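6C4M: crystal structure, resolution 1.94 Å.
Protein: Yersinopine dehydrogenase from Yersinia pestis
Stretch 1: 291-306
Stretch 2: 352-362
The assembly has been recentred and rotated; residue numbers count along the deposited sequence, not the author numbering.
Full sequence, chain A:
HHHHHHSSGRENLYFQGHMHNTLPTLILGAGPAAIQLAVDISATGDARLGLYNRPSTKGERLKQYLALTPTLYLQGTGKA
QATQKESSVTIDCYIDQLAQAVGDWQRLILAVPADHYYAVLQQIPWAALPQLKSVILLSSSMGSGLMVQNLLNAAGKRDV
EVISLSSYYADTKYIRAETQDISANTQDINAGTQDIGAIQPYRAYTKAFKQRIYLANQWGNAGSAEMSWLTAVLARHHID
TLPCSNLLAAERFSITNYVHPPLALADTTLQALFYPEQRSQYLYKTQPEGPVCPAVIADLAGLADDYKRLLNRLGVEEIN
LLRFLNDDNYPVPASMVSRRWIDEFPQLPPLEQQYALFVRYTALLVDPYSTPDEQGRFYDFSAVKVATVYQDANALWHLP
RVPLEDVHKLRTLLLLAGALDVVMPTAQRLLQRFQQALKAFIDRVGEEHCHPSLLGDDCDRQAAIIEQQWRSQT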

# COMPACT_ATOMS: atom_id res chain seq x y z
N PRO A 291 7.97 -3.05 8.13
CA PRO A 291 7.22 -2.71 9.36
C PRO A 291 5.93 -1.97 9.14
O PRO A 291 5.10 -1.93 10.06
CB PRO A 291 8.22 -1.81 10.11
CG PRO A 291 9.01 -1.17 9.00
CD PRO A 291 9.16 -2.20 7.95
N VAL A 292 5.70 -1.38 7.96
CA VAL A 292 4.58 -0.46 7.81
C VAL A 292 3.25 -1.18 8.01
O VAL A 292 2.93 -2.15 7.32
CB VAL A 292 4.64 0.26 6.46
CG1 VAL A 292 3.43 1.16 6.30
CG2 VAL A 292 5.92 1.10 6.40
N CYS A 293 2.46 -0.65 8.91
CA CYS A 293 1.18 -1.22 9.29
C CYS A 293 0.52 -0.19 10.19
O CYS A 293 1.20 0.72 10.67
CB CYS A 293 1.38 -2.55 10.02
SG CYS A 293 2.20 -2.41 11.62
N PRO A 294 -0.76 -0.32 10.50
CA PRO A 294 -1.41 0.71 11.33
C PRO A 294 -0.74 0.98 12.68
O PRO A 294 -0.66 2.15 13.06
CB PRO A 294 -2.83 0.15 11.47
CG PRO A 294 -3.06 -0.58 10.17
CD PRO A 294 -1.75 -1.26 9.93
N ALA A 295 -0.24 -0.03 13.42
CA ALA A 295 0.33 0.29 14.73
C ALA A 295 1.60 1.10 14.58
O ALA A 295 1.87 2.00 15.39
CB ALA A 295 0.63 -0.99 15.51
N VAL A 296 2.41 0.78 13.57
CA VAL A 296 3.64 1.50 13.31
C VAL A 296 3.33 2.93 12.90
O VAL A 296 3.94 3.88 13.40
CB VAL A 296 4.45 0.70 12.27
CG1 VAL A 296 5.51 1.56 11.62
CG2 VAL A 296 5.10 -0.51 12.93
N ILE A 297 2.32 3.13 12.05
CA ILE A 297 1.91 4.48 11.66
C ILE A 297 1.39 5.24 12.87
O ILE A 297 1.62 6.45 13.01
CB ILE A 297 0.87 4.40 10.53
CG1 ILE A 297 1.55 3.92 9.24
CG2 ILE A 297 0.12 5.70 10.34
CD1 ILE A 297 2.61 4.88 8.71
N ALA A 298 0.68 4.55 13.76
CA ALA A 298 0.23 5.18 15.00
C ALA A 298 1.42 5.65 15.83
O ALA A 298 1.35 6.73 16.46
CB ALA A 298 -0.65 4.19 15.79
N ASP A 299 2.53 4.91 15.81
CA ASP A 299 3.73 5.39 16.52
C ASP A 299 4.35 6.60 15.82
O ASP A 299 4.92 7.47 16.48
CB ASP A 299 4.80 4.30 16.65
CG ASP A 299 4.45 3.21 17.67
OD1 ASP A 299 3.57 3.43 18.53
OD2 ASP A 299 5.12 2.16 17.65
N LEU A 300 4.30 6.64 14.49
CA LEU A 300 4.83 7.78 13.77
C LEU A 300 4.05 9.04 14.13
O LEU A 300 4.64 10.08 14.45
CB LEU A 300 4.78 7.51 12.27
CG LEU A 300 5.20 8.62 11.30
CD1 LEU A 300 6.57 9.06 11.59
CD2 LEU A 300 5.12 8.12 9.87
N ALA A 301 2.73 8.95 14.12
CA ALA A 301 1.92 10.09 14.49
C ALA A 301 2.10 10.46 15.96
O ALA A 301 2.16 11.64 16.30
CB ALA A 301 0.45 9.79 14.18
N GLY A 302 2.14 9.46 16.85
CA GLY A 302 2.29 9.75 18.27
C GLY A 302 3.63 10.37 18.62
O GLY A 302 3.72 11.25 19.50
N LEU A 303 4.71 9.91 17.98
CA LEU A 303 6.02 10.52 18.23
C LEU A 303 6.07 11.98 17.76
O LEU A 303 6.66 12.84 18.43
CB LEU A 303 7.11 9.68 17.55
CG LEU A 303 8.56 10.16 17.68
CD1 LEU A 303 8.97 10.18 19.13
CD2 LEU A 303 9.50 9.30 16.87
N ALA A 304 5.46 12.29 16.61
CA ALA A 304 5.32 13.68 16.20
C ALA A 304 4.56 14.50 17.26
O ALA A 304 4.94 15.64 17.55
CB ALA A 304 4.61 13.76 14.84
N ASP A 305 3.48 13.94 17.82
CA ASP A 305 2.80 14.62 18.93
C ASP A 305 3.76 14.87 20.08
O ASP A 305 3.68 15.91 20.74
CB ASP A 305 1.62 13.78 19.46
CG ASP A 305 0.45 13.72 18.53
OD1 ASP A 305 0.19 14.70 17.80
OD2 ASP A 305 -0.25 12.68 18.59
N ASP A 306 4.62 13.90 20.39
CA ASP A 306 5.56 14.03 21.50
C ASP A 306 6.55 15.18 21.25
O ASP A 306 6.84 15.98 22.15
CB ASP A 306 6.31 12.72 21.72
CG ASP A 306 5.44 11.60 22.31
OD1 ASP A 306 4.24 11.82 22.61
OD2 ASP A 306 5.98 10.48 22.48
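Stretch 2 (352-362) EQQYALFVRYT

The contact between the two stretches is centred on Ile297, whose side chain enters the second helix as a knob into a hole formed by Gln354, Leu357, Phe358 and Tyr361. The CG2 methyl of Ile297 lies 3.3 Å from Gln354 O and 3.9 Å from Leu357 CB, so the branch packs down onto the helix backbone itself. That carbonyl is already engaged within its own helix, where Phe358 N donates to Gln354 O at 2.8 Å. Ile297, with chi1 and chi2 both m, also places CG1 4.0 Å from Phe358 CD2, at the edge of the ring, and CD1 4.2 Å from Tyr361 CD2. The backbones come nearest here too, with Ile297 CA 6.0 Å from Gln354 CA.

Stretch 2 is helical throughout, from Glu352 to Thr362, and forms part of a longer helix. It lies across the helix that begins at Pro294 and runs through Asp306. The axes approach to 9.1 Å, and their N-to-C directions differ by 116°, so the second helix crosses the first obliquely, somewhat past perpendicular. The two stretches together bury 570 Å², both sides summed. Successive i to i+4 backbone hydrogen bonds hold each helix, and Thr362 OG1 adds a side-chain hydrogen bond to Phe358 O at 2.9 Å.

One turn on from Ile297, Leu300 and Ala301 continue the apolar surface. Leu300 CD2 packs 3.7 Å from Tyr361 CE2 and 4.2 Å from Leu357 CD2, while Ala301 CB lies 4.1 Å from Leu357 CD1 and 4.0 Å from Gln354 CG. Leu357, in the mt rotamer, is thus shared by Ile297, Leu300 and Ala301. Toward the start of the first helix, Phe358 takes over. Phe358 has chi1 t, and Phe358 CE2 lies 4.1 Å from Val292 CG1, 4.1 Å from Cys293 CA and 4.4 Å from Pro294 CD; Cys293 CA sits at the ring edge. Val292, in the loop before the N-cap residue Cys293, also brings CG1 to 4.4 Å from Tyr361 CB.

Farther out, the two glutamines of stretch 2 carry the contact to its polar edge. No direct hydrogen bond joins the stretches; water supplies the links. Gln354 OE1 lies 3.6 Å from Ala298 CB, and water 1 bridges it to the first turn of the other helix, donating to Gln354 OE1 at 2.5 Å and to Pro294 O at 2.7 Å. Gln353 is served by three waters. Water 2 donates to Gln353 OE1 at 2.9 Å and to Ala301 O at 3.0 Å, and water 3 donates to the same Gln353 OE1 at 2.7 Å and to Asp305 OD2 at 2.8 Å. Water 4 accepts from Gln353 NE2 at 2.9 Å and donates to Asp305 OD1 at 2.8 Å. Both ends of the Gln353 amide are therefore tied to the Asp305 carboxylate through solvent, and the margin of the contact is hydrated where its centre is apolar.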

# COMPACT_ATOMS: atom_id res chain seq x y z
N GLU A 352 -7.37 10.20 11.44
CA GLU A 352 -7.24 10.70 10.08
C GLU A 352 -5.79 11.04 9.75
O GLU A 352 -5.34 10.82 8.61
CB GLU A 352 -8.11 11.93 9.87
CG GLU A 352 -8.24 12.27 8.38
CD GLU A 352 -9.38 13.24 8.08
OE1 GLU A 352 -9.99 13.78 9.02
OE2 GLU A 352 -9.63 13.44 6.88
N GLN A 353 -5.06 11.60 10.71
CA GLN A 353 -3.63 11.74 10.57
C GLN A 353 -2.99 10.41 10.20
O GLN A 353 -2.16 10.33 9.28
CB GLN A 353 -3.00 12.28 11.87
CG GLN A 353 -3.22 13.76 12.14
CD GLN A 353 -2.31 14.25 13.28
OE1 GLN A 353 -1.68 13.44 13.98
NE2 GLN A 353 -2.23 15.55 13.45
N GLN A 354 -3.38 9.35 10.92
CA GLN A 354 -2.77 8.06 10.67
C GLN A 354 -3.11 7.55 9.29
O GLN A 354 -2.23 7.09 8.55
CB GLN A 354 -3.22 7.09 11.77
CG GLN A 354 -2.50 7.37 13.13
CD GLN A 354 -3.11 6.57 14.26
OE1 GLN A 354 -3.52 5.44 14.07
NE2 GLN A 354 -3.24 7.18 15.42
N TYR A 355 -4.39 7.59 8.92
CA TYR A 355 -4.80 7.17 7.58
C TYR A 355 -3.96 7.90 6.54
O TYR A 355 -3.36 7.27 5.65
CB TYR A 355 -6.31 7.40 7.39
CG TYR A 355 -6.95 6.92 6.08
CD1 TYR A 355 -6.31 6.02 5.24
CD2 TYR A 355 -8.20 7.37 5.71
CE1 TYR A 355 -6.89 5.60 4.08
CE2 TYR A 355 -8.80 6.97 4.53
CZ TYR A 355 -8.14 6.08 3.72
OH TYR A 355 -8.74 5.63 2.57
N ALA A 356 -3.83 9.23 6.69
CA ALA A 356 -3.07 10.01 5.72
C ALA A 356 -1.62 9.53 5.64
O ALA A 356 -1.08 9.38 4.54
CB ALA A 356 -3.13 11.49 6.05
N LEU A 357 -1.00 9.23 6.80
CA LEU A 357 0.38 8.77 6.79
C LEU A 357 0.52 7.38 6.20
O LEU A 357 1.50 7.11 5.49
CB LEU A 357 0.95 8.83 8.20
CG LEU A 357 1.26 10.23 8.73
CD1 LEU A 357 1.45 10.20 10.27
CD2 LEU A 357 2.51 10.79 8.02
N PHE A 358 -0.43 6.46 6.51
CA PHE A 358 -0.39 5.14 5.89
C PHE A 358 -0.51 5.27 4.39
O PHE A 358 0.22 4.61 3.64
CB PHE A 358 -1.49 4.21 6.46
CG PHE A 358 -1.40 2.81 5.92
CD1 PHE A 358 -1.96 2.50 4.70
CD2 PHE A 358 -0.68 1.84 6.59
CE1 PHE A 358 -1.84 1.23 4.17
CE2 PHE A 358 -0.58 0.57 6.07
CZ PHE A 358 -1.16 0.27 4.85
N VAL A 359 -1.39 6.15 3.92
CA VAL A 359 -1.53 6.32 2.48
C VAL A 359 -0.23 6.86 1.91
O VAL A 359 0.28 6.37 0.88
CB VAL A 359 -2.74 7.22 2.14
CG1 VAL A 359 -2.79 7.52 0.66
CG2 VAL A 359 -4.05 6.54 2.51
N ARG A 360 0.34 7.86 2.58
CA ARG A 360 1.61 8.41 2.11
C ARG A 360 2.68 7.32 1.93
O ARG A 360 3.28 7.21 0.86
CB ARG A 360 2.09 9.48 3.08
CG ARG A 360 3.15 10.33 2.47
CD ARG A 360 4.40 10.21 3.22
NE ARG A 360 5.44 10.95 2.54
CZ ARG A 360 6.73 10.78 2.74
NH1 ARG A 360 7.15 9.89 3.66
NH2 ARG A 360 7.58 11.50 2.03
N TYR A 361 2.91 6.49 2.97
CA TYR A 361 3.96 5.48 2.84
C TYR A 361 3.61 4.38 1.84
O TYR A 361 4.50 3.82 1.20
CB TYR A 361 4.31 4.92 4.22
CG TYR A 361 5.25 5.88 4.89
CD1 TYR A 361 6.62 5.80 4.67
CD2 TYR A 361 4.77 6.91 5.69
CE1 TYR A 361 7.49 6.73 5.23
CE2 TYR A 361 5.63 7.85 6.25
CZ TYR A 361 6.99 7.76 6.02
OH TYR A 361 7.84 8.69 6.62
N THR A 362 2.33 4.05 1.68
CA THR A 362 1.95 3.15 0.60
C THR A 362 2.31 3.76 -0.75
O THR A 362 2.95 3.12 -1.60
CB THR A 362 0.46 2.83 0.70
OG1 THR A 362 0.20 2.26 1.97
CG2 THR A 362 -0.04 1.88 -0.43
O HOH W 1 -2.81 3.73 12.46
O HOH W 2 1.17 13.75 14.43
O HOH W 3 -2.06 12.51 16.51
O HOH W 4 -0.52 16.27 15.64